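Side-chain contacts in L-lactate dehydrogenase (Trichomonas vaginalis, PDB 4UUL), which is a lactate dehydrogenase of the malate dehydrogenase family that probably reduces 2-keto acids such as pyruvate with NADH: residues 68-71 with 75-78; 78-83 with 113-118; 167-172 with 210-215; 181-186 with 194-199. The protein carries 1 engineered substitution. All coordinates share one frame; numbering follows the deposited sequence.

From the N terminus, contact 1 comes first, closing a tight turn between strand 64-70 and helix 73-77. Contact 2 starts where contact 1 ends, sharing Lys78, and its longer loop brings the end of helix 97-118 back to the entry of strand 82-85. Phe77 packs against Leu115, so the two adjoin within the NAD-binding domain. The other pair belongs to the C-terminal alpha/beta domain, on the opposite side of the chain's centre. Contact 3 ties the end of helix 156-170 to residues 210-215; contact 4 lies wholly within that excursion, on the antiparallel sheet, and Phe199 touches Leu170 and Val211 of contact 3.

Contact 1: 68-71 with 75-78; sequences VATT and AAFK
The peptide joining Ala75 to Ala76 is the flat group met in this contact, and two side chains approach the same face of it: Thr70 CG2 stands almost directly above Ala76 N, 4.0 Å away, while Val68 CG1 comes obliquely over the carbonyl end, 4.0 Å from Ala75 O. The site belongs to the Rossmann-type NAD-binding domain, where strand 64-70, the outermost strand of the parallel sheet on this side, turns directly into the short helix 73-77. Thr70 and Val68, two apart along the strand, both lean toward the helix. No hydrogen bond spans the two segments; the helix rests on methyl groups. Thr70 holds OG1 opposite its backbone N (chi1 -172°), which brings the hydroxyl beside the chain ahead, where it bonds to Asp72 N. A carboxylate oxygen of Asp72 in turn bonds to Ala75 N, and the carbonyl of Ala75 is taken by His38 ND1 on the adjacent strand 35-40. These bonds fix the turn and the peptide on which the methyls lie. The remaining approaches are to alanine methyls: Thr70 OG1 passes 3.8 Å from Ala75 CB, and Thr70 CG2 lies 3.9 Å from Ala76 CB.

Contact 2: 78-83 with 113-118; sequences KDIDCA and EYLSKW
Ile80 turns CG1 into the gap between its backbone N and carbonyl carbon (chi1 62°) and then runs on extended, which carries CD1 across to Leu115. Leu115 in turn sets CG beside its own backbone N and reaches forward with CD2. The two side chains meet at about a right angle, 4.1 Å from Ile80 CD1 to Leu115 CD2, a light apolar touch. The firmer tie is made by the backbone. Asp79 N donates to Trp118 O over 2.8 Å, nearly straight at 171°, with the nitrogen tilted from the carbonyl plane. This carbonyl belongs to the last residue of helix 97-118, so the bond uses an acceptor at the helix end. Lys78 CA adds a weaker CH...O contact to the same oxygen, 3.6 Å from CA to Trp118 O, and also packs against Trp118 CB at 4.0 Å. Within the helix, Lys117 CG lies 3.5 Å above the plane of the Trp118 indole, toward its rim. The contact joins the first strand and the helix of the Rossmann-fold beta-alpha-beta unit formed by strand 82-85, helix 97-118 and strand 124-127. Leu8 of strand 5-10 lies beside Ile80, while helix 73-77 packs on Leu115 through Phe77 and on Trp118 through Pro73.

Contact 3: 167-172 with 210-215; sequences ASKLGV and DVLDHD
Leu212 points to helix 156-170 and presses its branched end against two consecutive residues there, Lys169 and Leu170. This is an apolar join within the alpha/beta C-terminal domain of the lactate/malate dehydrogenase fold, between the end of that helix and the link from the short, weakly bonded helix 208-211 to helix 214-236. Methyl CD2 of Leu212 makes the closest approaches: it lies 3.7 Å from Leu170 CD2 and 3.8 Å from Lys169 CG. Leu212 CD1 also approaches Lys169 CG, at 4.0 Å. Both side chains on the helix cross obliquely over that of Leu212, and Leu170 CD2 reaches on to Val211 CG1 more loosely, at 4.4 Å. Lys169 contributes through its aliphatic part: the chain bends at chi2 (73°), and its ammonium stays well apart from the carboxylate of Asp213. In the next shell, Phe199 of strand 198-201 packs on both Leu170 and Val211, and Val217 of helix 214-236 packs on Leu212. The carbonyl of Leu170 accepts a bond from Lys201 NZ. The helix itself stops in a Schellman motif, Gly171 taking positive phi, with Gly171 N bonded to Ser168 O at 3.2 Å and Val172 N bonded to Ala167 O at 3.1 Å.

Contact 4: 181-186 with 194-199; sequences IVWGNH and LTQATF
Strand 177-183, an inner strand of the antiparallel sheet in the C-terminal domain, meets the turn that joins strands 191-193 and 198-201 on its two sides. Ile181 and Gln196 make the touch: the end methyl CD1 of Ile181 lies 3.6 Å from Gln196 CG, so it is the aliphatic part of the glutamine that packs on the isoleucine. Gln196 adopts a strained first torsion, chi1 -29°, away from a staggered position, and bends again at chi2. This swings its amide toward the indole of Trp183, where NE2 stands at the ring edge, near the plane, 4.4 Å from Trp183 CZ2. The amide NE2 bonds to the carbonyl of Lys304, and Phe303 lies against both Ile181 and Gln196. Within the strand, Ile181 CG2 sits over the rim of one face of the indole, 3.5 Å above its plane; the two residues alternate with Val182 and share one side of the sheet. The turn is a type I beta turn over 194-197, with Ala197 N bonded to Leu194 O at 3.1 Å. Asp193 links the two parts, since one carboxylate oxygen takes Trp183 NE1 and the other Thr195 OG1. Beyond Trp183 the strand leaves through Gly184, at positive phi, into the loop that carries His186, the predicted proton acceptor. The imidazole of His186 lies beside aspartates, its NE2 bonded to Asp158 OD1 and its ND1 to Asp132 OD1.

Contact 1: 68-71 with 75-78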
loop_
_atom_site.group_PDB
_atom_site.type_symbol
_atom_site.label_atom_id
_atom_site.label_comp_id
_atom_site.label_asym_id
_atom_site.label_seq_id
_atom_site.Cartn_x
_atom_site.Cartn_y
_atom_site.Cartn_z
ATOM N N VAL B 68 7.349 13.058 -11.733
ATOM C CA VAL B 68 7.680 14.449 -11.477
ATOM C C VAL B 68 6.930 14.854 -10.213
ATOM O O VAL B 68 5.746 14.609 -10.070
ATOM C CB VAL B 68 7.340 15.390 -12.653
ATOM C CG1 VAL B 68 5.863 15.431 -12.997
ATOM C CG2 VAL B 68 7.884 16.789 -12.366
ATOM N N ALA B 69 7.660 15.399 -9.263
ATOM C CA ALA B 69 7.107 15.967 -8.030
ATOM C C ALA B 69 7.151 17.446 -8.201
ATOM O O ALA B 69 8.220 18.038 -8.497
ATOM C CB ALA B 69 8.011 15.614 -6.872
ATOM N N THR B 70 6.005 18.091 -8.064
ATOM C CA THR B 70 5.896 19.496 -8.473
ATOM C C THR B 70 4.847 20.265 -7.687
ATOM O O THR B 70 3.921 19.661 -7.125
ATOM C CB THR B 70 5.592 19.557 -9.980
ATOM O OG1 THR B 70 5.657 20.897 -10.435
ATOM C CG2 THR B 70 4.226 19.005 -10.321
ATOM N N THR B 71 5.003 21.567 -7.655
ATOM C CA THR B 71 3.937 22.467 -7.236
ATOM C C THR B 71 3.238 23.165 -8.417
ATOM O O THR B 71 2.341 23.948 -8.212
ATOM C CB THR B 71 4.472 23.550 -6.317
ATOM O OG1 THR B 71 5.420 24.339 -7.033
ATOM C CG2 THR B 71 5.175 22.906 -5.129
ATOM N N ALA B 75 3.012 21.280 -15.130
ATOM C CA ALA B 75 3.816 20.078 -15.050
ATOM C C ALA B 75 2.983 18.896 -14.520
ATOM O O ALA B 75 3.225 17.742 -14.871
ATOM C CB ALA B 75 5.012 20.322 -14.166
ATOM N N ALA B 76 2.046 19.172 -13.620
ATOM C CA ALA B 76 1.252 18.138 -12.997
ATOM C C ALA B 76 0.190 17.577 -13.940
ATOM O O ALA B 76 -0.100 16.389 -13.900
ATOM C CB ALA B 76 0.606 18.691 -11.751
ATOM N N PHE B 77 -0.391 18.430 -14.780
ATOM C CA PHE B 77 -1.550 18.033 -15.587
ATOM C C PHE B 77 -1.207 17.698 -17.043
ATOM O O PHE B 77 -2.027 17.166 -17.764
ATOM C CB PHE B 77 -2.665 19.104 -15.566
ATOM C CG PHE B 77 -3.393 19.221 -14.230
ATOM C CD1 PHE B 77 -2.887 20.017 -13.221
ATOM C CD2 PHE B 77 -4.562 18.528 -13.983
ATOM C CE1 PHE B 77 -3.526 20.135 -12.018
ATOM C CE2 PHE B 77 -5.200 18.661 -12.765
ATOM C CZ PHE B 77 -4.684 19.442 -11.798
ATOM N N LYS B 78 0.001 18.026 -17.483
ATOM C CA LYS B 78 0.374 17.902 -18.892
ATOM C C LYS B 78 0.285 16.464 -19.404
ATOM O O LYS B 78 0.998 15.573 -18.954
ATOM C CB LYS B 78 1.753 18.487 -19.161
ATOM C CG LYS B 78 2.087 18.506 -20.628
ATOM C CD LYS B 78 3.389 19.261 -20.875
ATOM C CE LYS B 78 3.775 19.251 -22.355
ATOM N NZ LYS B 78 5.004 20.062 -22.650
#

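Contact 2: 78-83 with 113-118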
loop_
_atom_site.group_PDB
_atom_site.type_symbol
_atom_site.label_atom_id
_atom_site.label_comp_id
_atom_site.label_asym_id
_atom_site.label_seq_id
_atom_site.Cartn_x
_atom_site.Cartn_y
_atom_site.Cartn_z
ATOM N N LYS B 78 0.001 18.026 -17.483
ATOM C CA LYS B 78 0.374 17.902 -18.892
ATOM C C LYS B 78 0.285 16.464 -19.404
ATOM O O LYS B 78 0.998 15.573 -18.954
ATOM C CB LYS B 78 1.753 18.487 -19.161
ATOM C CG LYS B 78 2.087 18.506 -20.628
ATOM C CD LYS B 78 3.389 19.261 -20.875
ATOM C CE LYS B 78 3.775 19.251 -22.355
ATOM N NZ LYS B 78 5.004 20.062 -22.650
ATOM N N ASP B 79 -0.607 16.258 -20.349
ATOM C CA ASP B 79 -0.758 15.017 -21.097
ATOM C C ASP B 79 -1.063 13.823 -20.196
ATOM O O ASP B 79 -0.733 12.675 -20.552
ATOM C CB ASP B 79 0.453 14.753 -22.001
ATOM C CG ASP B 79 0.655 15.843 -23.055
ATOM O OD1 ASP B 79 -0.338 16.448 -23.489
ATOM O OD2 ASP B 79 1.797 16.081 -23.460
ATOM N N ILE B 80 -1.768 14.050 -19.095
ATOM C CA ILE B 80 -2.154 12.942 -18.237
ATOM C C ILE B 80 -3.260 12.081 -18.838
ATOM O O ILE B 80 -4.142 12.592 -19.528
ATOM C CB ILE B 80 -2.469 13.386 -16.797
ATOM C CG1 ILE B 80 -3.657 14.362 -16.761
ATOM C CG2 ILE B 80 -1.205 13.969 -16.157
ATOM C CD1 ILE B 80 -4.180 14.573 -15.375
ATOM N N ASP B 81 -3.230 10.785 -18.517
ATOM C CA ASP B 81 -4.247 9.794 -18.884
ATOM C C ASP B 81 -5.337 9.611 -17.807
ATOM O O ASP B 81 -6.473 9.305 -18.101
ATOM C CB ASP B 81 -3.582 8.443 -19.115
ATOM C CG ASP B 81 -2.672 8.468 -20.328
ATOM O OD1 ASP B 81 -3.187 8.499 -21.457
ATOM O OD2 ASP B 81 -1.458 8.467 -20.138
ATOM N N CYS B 82 -4.958 9.776 -16.556
ATOM C CA CYS B 82 -5.935 9.725 -15.466
ATOM C C CYS B 82 -5.464 10.569 -14.263
ATOM O O CYS B 82 -4.280 10.931 -14.183
ATOM C CB CYS B 82 -6.346 8.298 -15.067
ATOM S SG CYS B 82 -5.050 7.365 -14.247
ATOM N N ALA B 83 -6.398 10.894 -13.368
ATOM C CA ALA B 83 -6.104 11.710 -12.242
ATOM C C ALA B 83 -6.883 11.255 -11.046
ATOM O O ALA B 83 -8.078 10.950 -11.105
ATOM C CB ALA B 83 -6.492 13.173 -12.533
ATOM N N GLU B 113 -10.120 23.848 -14.989
ATOM C CA GLU B 113 -9.446 24.651 -16.014
ATOM C C GLU B 113 -8.076 24.061 -16.367
ATOM O O GLU B 113 -7.734 23.950 -17.545
ATOM C CB GLU B 113 -9.326 26.067 -15.515
ATOM C CG GLU B 113 -10.677 26.820 -15.518
ATOM C CD GLU B 113 -10.646 28.070 -14.684
ATOM O OE1 GLU B 113 -9.595 28.367 -14.095
ATOM O OE2 GLU B 113 -11.672 28.775 -14.616
ATOM N N TYR B 114 -7.319 23.587 -15.372
ATOM C CA TYR B 114 -6.010 22.979 -15.640
ATOM C C TYR B 114 -6.200 21.680 -16.449
ATOM O O TYR B 114 -5.436 21.384 -17.360
ATOM C CB TYR B 114 -5.308 22.647 -14.351
ATOM C CG TYR B 114 -5.002 23.788 -13.433
ATOM C CD1 TYR B 114 -4.694 25.051 -13.923
ATOM C CD2 TYR B 114 -5.004 23.595 -12.052
ATOM C CE1 TYR B 114 -4.375 26.108 -13.068
ATOM C CE2 TYR B 114 -4.720 24.634 -11.197
ATOM C CZ TYR B 114 -4.397 25.881 -11.702
ATOM O OH TYR B 114 -4.098 26.928 -10.876
ATOM N N LEU B 115 -7.185 20.859 -16.089
ATOM C CA LEU B 115 -7.457 19.643 -16.828
ATOM C C LEU B 115 -7.758 19.918 -18.298
ATOM O O LEU B 115 -7.238 19.281 -19.198
ATOM C CB LEU B 115 -8.615 18.875 -16.205
ATOM C CG LEU B 115 -8.316 18.218 -14.862
ATOM C CD1 LEU B 115 -9.605 17.932 -14.073
ATOM C CD2 LEU B 115 -7.591 16.876 -15.124
ATOM N N SER B 116 -8.667 20.843 -18.526
ATOM C CA SER B 116 -9.054 21.182 -19.870
ATOM C C SER B 116 -7.856 21.671 -20.677
ATOM O O SER B 116 -7.669 21.297 -21.837
ATOM C CB SER B 116 -10.146 22.227 -19.862
ATOM O OG SER B 116 -10.503 22.566 -21.189
ATOM N N LYS B 117 -7.040 22.520 -20.066
ATOM C CA LYS B 117 -5.916 23.133 -20.766
ATOM C C LYS B 117 -4.845 22.106 -21.128
ATOM O O LYS B 117 -4.295 22.159 -22.211
ATOM C CB LYS B 117 -5.309 24.225 -19.886
ATOM C CG LYS B 117 -4.269 25.128 -20.506
ATOM C CD LYS B 117 -4.119 26.379 -19.657
ATOM C CE LYS B 117 -3.050 27.314 -20.221
ATOM N NZ LYS B 117 -3.357 27.768 -21.611
ATOM N N TRP B 118 -4.533 21.194 -20.211
ATOM C CA TRP B 118 -3.326 20.397 -20.323
ATOM C C TRP B 118 -3.476 18.883 -20.398
ATOM O O TRP B 118 -2.579 18.191 -20.904
ATOM C CB TRP B 118 -2.411 20.787 -19.174
ATOM C CG TRP B 118 -1.902 22.151 -19.267
ATOM C CD1 TRP B 118 -1.278 22.748 -20.353
ATOM C CD2 TRP B 118 -1.904 23.122 -18.229
ATOM N NE1 TRP B 118 -0.932 24.012 -20.032
ATOM C CE2 TRP B 118 -1.298 24.277 -18.742
ATOM C CE3 TRP B 118 -2.363 23.131 -16.916
ATOM C CZ2 TRP B 118 -1.131 25.430 -17.985
ATOM C CZ3 TRP B 118 -2.186 24.273 -16.157
ATOM C CH2 TRP B 118 -1.583 25.408 -16.697
#

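Contact 3: 167-172 with 210-215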
loop_
_atom_site.group_PDB
_atom_site.type_symbol
_atom_site.label_atom_id
_atom_site.label_comp_id
_atom_site.label_asym_id
_atom_site.label_seq_id
_atom_site.Cartn_x
_atom_site.Cartn_y
_atom_site.Cartn_z
ATOM N N ALA B 167 -22.147 -8.487 5.547
ATOM C CA ALA B 167 -21.630 -9.851 5.544
ATOM C C ALA B 167 -21.382 -10.300 6.980
ATOM O O ALA B 167 -21.723 -11.408 7.364
ATOM C CB ALA B 167 -20.331 -9.912 4.716
ATOM N N SER B 168 -20.815 -9.427 7.804
ATOM C CA SER B 168 -20.559 -9.802 9.186
ATOM C C SER B 168 -21.874 -10.034 9.925
ATOM O O SER B 168 -21.982 -10.965 10.698
ATOM C CB SER B 168 -19.650 -8.797 9.915
ATOM O OG SER B 168 -20.232 -7.518 10.107
ATOM N N LYS B 169 -22.879 -9.206 9.663
ATOM C CA LYS B 169 -24.150 -9.311 10.351
ATOM C C LYS B 169 -24.819 -10.649 10.021
ATOM O O LYS B 169 -25.397 -11.301 10.891
ATOM C CB LYS B 169 -25.050 -8.124 9.971
ATOM C CG LYS B 169 -26.445 -8.143 10.631
ATOM C CD LYS B 169 -26.368 -7.794 12.103
ATOM C CE LYS B 169 -27.747 -7.808 12.719
ATOM N NZ LYS B 169 -27.722 -7.333 14.123
ATOM N N LEU B 170 -24.665 -11.077 8.771
ATOM C CA LEU B 170 -25.263 -12.320 8.292
ATOM C C LEU B 170 -24.405 -13.574 8.503
ATOM O O LEU B 170 -24.866 -14.676 8.243
ATOM C CB LEU B 170 -25.529 -12.171 6.796
ATOM C CG LEU B 170 -26.576 -11.120 6.373
ATOM C CD1 LEU B 170 -26.410 -10.831 4.888
ATOM C CD2 LEU B 170 -27.998 -11.573 6.680
ATOM N N GLY B 171 -23.157 -13.401 8.916
ATOM C CA GLY B 171 -22.245 -14.511 9.125
ATOM C C GLY B 171 -21.868 -15.226 7.837
ATOM O O GLY B 171 -21.771 -16.450 7.786
ATOM N N VAL B 172 -21.635 -14.451 6.787
ATOM C CA VAL B 172 -21.152 -14.976 5.508
ATOM C C VAL B 172 -19.926 -14.166 5.094
ATOM O O VAL B 172 -19.618 -13.168 5.730
ATOM C CB VAL B 172 -22.254 -14.956 4.417
ATOM C CG1 VAL B 172 -23.457 -15.826 4.861
ATOM C CG2 VAL B 172 -22.690 -13.520 4.061
ATOM N N ASP B 210 -35.289 -9.469 3.858
ATOM C CA ASP B 210 -36.270 -10.479 4.273
ATOM C C ASP B 210 -35.786 -11.251 5.479
ATOM O O ASP B 210 -36.560 -11.982 6.078
ATOM C CB ASP B 210 -36.555 -11.460 3.145
ATOM C CG ASP B 210 -37.356 -10.845 2.008
ATOM O OD1 ASP B 210 -37.893 -9.728 2.174
ATOM O OD2 ASP B 210 -37.442 -11.490 0.941
ATOM N N VAL B 211 -34.497 -11.124 5.797
ATOM C CA VAL B 211 -33.887 -11.850 6.892
ATOM C C VAL B 211 -33.537 -10.929 8.044
ATOM O O VAL B 211 -33.790 -11.250 9.175
ATOM C CB VAL B 211 -32.663 -12.628 6.413
ATOM C CG1 VAL B 211 -31.939 -13.271 7.583
ATOM C CG2 VAL B 211 -33.083 -13.693 5.412
ATOM N N LEU B 212 -32.921 -9.789 7.754
ATOM C CA LEU B 212 -32.557 -8.841 8.798
ATOM C C LEU B 212 -33.751 -8.017 9.291
ATOM O O LEU B 212 -34.686 -7.713 8.524
ATOM C CB LEU B 212 -31.407 -7.931 8.338
ATOM C CG LEU B 212 -30.125 -8.720 8.092
ATOM C CD1 LEU B 212 -29.025 -7.776 7.661
ATOM C CD2 LEU B 212 -29.682 -9.531 9.324
ATOM N N ASP B 213 -33.709 -7.661 10.573
ATOM C CA ASP B 213 -34.732 -6.830 11.213
ATOM C C ASP B 213 -34.819 -5.441 10.572
ATOM O O ASP B 213 -33.814 -4.826 10.231
ATOM C CB ASP B 213 -34.383 -6.627 12.690
ATOM C CG ASP B 213 -34.710 -7.831 13.546
ATOM O OD1 ASP B 213 -35.166 -8.863 13.000
ATOM O OD2 ASP B 213 -34.497 -7.744 14.774
ATOM N N HIS B 214 -36.042 -4.942 10.462
ATOM C CA HIS B 214 -36.312 -3.639 9.908
ATOM C C HIS B 214 -35.529 -2.565 10.634
ATOM O O HIS B 214 -35.027 -1.631 10.001
ATOM C CB HIS B 214 -37.816 -3.363 10.009
ATOM C CG HIS B 214 -38.184 -1.956 9.680
ATOM N ND1 HIS B 214 -38.157 -0.943 10.616
ATOM C CD2 HIS B 214 -38.577 -1.387 8.517
ATOM C CE1 HIS B 214 -38.498 0.193 10.038
ATOM N NE2 HIS B 214 -38.758 -0.049 8.765
ATOM N N ASP B 215 -35.423 -2.677 11.954
ATOM C CA ASP B 215 -34.748 -1.637 12.737
ATOM C C ASP B 215 -33.250 -1.606 12.462
ATOM O O ASP B 215 -32.632 -0.548 12.496
ATOM C CB ASP B 215 -34.980 -1.844 14.235
ATOM C CG ASP B 215 -36.445 -1.636 14.639
ATOM O OD1 ASP B 215 -37.177 -0.950 13.891
ATOM O OD2 ASP B 215 -36.846 -2.155 15.703
#

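Contact 4: 181-186 with 194-199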
loop_
_atom_site.group_PDB
_atom_site.type_symbol
_atom_site.label_atom_id
_atom_site.label_comp_id
_atom_site.label_asym_id
_atom_site.label_seq_id
_atom_site.Cartn_x
_atom_site.Cartn_y
_atom_site.Cartn_z
ATOM N N ILE B 181 -25.936 -1.175 -2.788
ATOM C CA ILE B 181 -25.656 0.002 -3.592
ATOM C C ILE B 181 -25.620 1.231 -2.696
ATOM O O ILE B 181 -26.441 1.359 -1.786
ATOM C CB ILE B 181 -26.772 0.225 -4.637
ATOM C CG1 ILE B 181 -27.004 -1.043 -5.463
ATOM C CG2 ILE B 181 -26.462 1.453 -5.503
ATOM C CD1 ILE B 181 -28.302 -0.985 -6.227
ATOM N N VAL B 182 -24.698 2.147 -2.996
ATOM C CA VAL B 182 -24.686 3.449 -2.347
ATOM C C VAL B 182 -25.097 4.470 -3.407
ATOM O O VAL B 182 -24.461 4.557 -4.454
ATOM C CB VAL B 182 -23.275 3.764 -1.796
ATOM C CG1 VAL B 182 -23.233 5.144 -1.412
ATOM C CG2 VAL B 182 -22.982 2.816 -0.659
ATOM N N TRP B 183 -26.214 5.160 -3.174
ATOM C CA TRP B 183 -26.741 6.083 -4.170
ATOM C C TRP B 183 -26.588 7.546 -3.711
ATOM O O TRP B 183 -26.686 7.834 -2.511
ATOM C CB TRP B 183 -28.251 5.888 -4.396
ATOM C CG TRP B 183 -28.799 4.550 -4.741
ATOM C CD1 TRP B 183 -29.028 3.509 -3.892
ATOM C CD2 TRP B 183 -29.326 4.155 -6.011
ATOM N NE1 TRP B 183 -29.663 2.486 -4.558
ATOM C CE2 TRP B 183 -29.864 2.860 -5.863
ATOM C CE3 TRP B 183 -29.387 4.775 -7.269
ATOM C CZ2 TRP B 183 -30.474 2.189 -6.912
ATOM C CZ3 TRP B 183 -30.048 4.118 -8.299
ATOM C CH2 TRP B 183 -30.559 2.841 -8.112
ATOM N N GLY B 184 -26.469 8.441 -4.678
ATOM C CA GLY B 184 -26.658 9.851 -4.406
ATOM C C GLY B 184 -25.402 10.557 -3.989
ATOM O O GLY B 184 -24.322 10.383 -4.578
ATOM N N ASN B 185 -25.555 11.392 -2.978
ATOM C CA ASN B 185 -24.473 12.231 -2.433
ATOM C C ASN B 185 -23.720 11.481 -1.354
ATOM O O ASN B 185 -24.196 10.585 -0.766
ATOM C CB ASN B 185 -25.077 13.501 -1.828
ATOM C CG ASN B 185 -24.088 14.636 -1.686
ATOM O OD1 ASN B 185 -22.906 14.496 -2.098
ATOM N ND2 ASN B 185 -24.521 15.742 -1.062
ATOM N N HIS B 186 -22.564 11.992 -1.006
ATOM C CA HIS B 186 -21.980 11.802 0.395
ATOM C C HIS B 186 -22.665 12.657 1.397
ATOM O O HIS B 186 -23.554 13.447 1.049
ATOM C CB HIS B 186 -20.523 12.093 0.400
ATOM C CG HIS B 186 -19.769 10.879 -0.048
ATOM N ND1 HIS B 186 -19.040 10.833 -1.208
ATOM C CD2 HIS B 186 -19.693 9.629 0.482
ATOM C CE1 HIS B 186 -18.466 9.648 -1.324
ATOM N NE2 HIS B 186 -18.928 8.872 -0.364
ATOM N N LEU B 194 -30.031 -1.435 0.890
ATOM C CA LEU B 194 -30.032 -2.870 1.023
ATOM C C LEU B 194 -31.221 -3.520 0.374
ATOM O O LEU B 194 -31.363 -4.743 0.485
ATOM C CB LEU B 194 -29.974 -3.262 2.499
ATOM C CG LEU B 194 -28.742 -2.784 3.265
ATOM C CD1 LEU B 194 -28.732 -3.320 4.713
ATOM C CD2 LEU B 194 -27.405 -3.080 2.524
ATOM N N THR B 195 -32.112 -2.746 -0.233
ATOM C CA THR B 195 -33.386 -3.310 -0.738
ATOM C C THR B 195 -33.267 -4.199 -1.969
ATOM O O THR B 195 -34.207 -4.931 -2.268
ATOM C CB THR B 195 -34.449 -2.240 -0.982
ATOM O OG1 THR B 195 -34.080 -1.446 -2.090
ATOM C CG2 THR B 195 -34.639 -1.378 0.229
ATOM N N GLN B 196 -32.127 -4.144 -2.670
ATOM C CA GLN B 196 -31.866 -5.050 -3.783
ATOM C C GLN B 196 -31.070 -6.266 -3.339
ATOM O O GLN B 196 -30.992 -7.251 -4.063
ATOM C CB GLN B 196 -31.022 -4.405 -4.872
ATOM C CG GLN B 196 -31.157 -2.892 -5.031
ATOM C CD GLN B 196 -32.514 -2.445 -5.537
ATOM O OE1 GLN B 196 -33.259 -3.192 -6.242
ATOM N NE2 GLN B 196 -32.826 -1.195 -5.256
ATOM N N ALA B 197 -30.477 -6.204 -2.155
ATOM C CA ALA B 197 -29.372 -7.097 -1.854
ATOM C C ALA B 197 -29.814 -8.526 -1.559
ATOM O O ALA B 197 -30.864 -8.778 -0.936
ATOM C CB ALA B 197 -28.588 -6.562 -0.684
ATOM N N THR B 198 -28.988 -9.455 -2.007
ATOM C CA THR B 198 -29.199 -10.863 -1.724
ATOM C C THR B 198 -27.939 -11.448 -1.103
ATOM O O THR B 198 -26.869 -10.845 -1.137
ATOM C CB THR B 198 -29.539 -11.680 -2.981
ATOM O OG1 THR B 198 -28.569 -11.434 -4.011
ATOM C CG2 THR B 198 -30.949 -11.333 -3.491
ATOM N N PHE B 199 -28.095 -12.606 -0.456
ATOM C CA PHE B 199 -26.948 -13.299 0.095
ATOM C C PHE B 199 -27.197 -14.796 0.011
ATOM O O PHE B 199 -28.336 -15.254 0.019
ATOM C CB PHE B 199 -26.675 -12.860 1.529
ATOM C CG PHE B 199 -27.655 -13.372 2.551
ATOM C CD1 PHE B 199 -28.937 -12.856 2.661
ATOM C CD2 PHE B 199 -27.283 -14.404 3.399
ATOM C CE1 PHE B 199 -29.822 -13.368 3.585
ATOM C CE2 PHE B 199 -28.175 -14.914 4.325
ATOM C CZ PHE B 199 -29.432 -14.371 4.429
#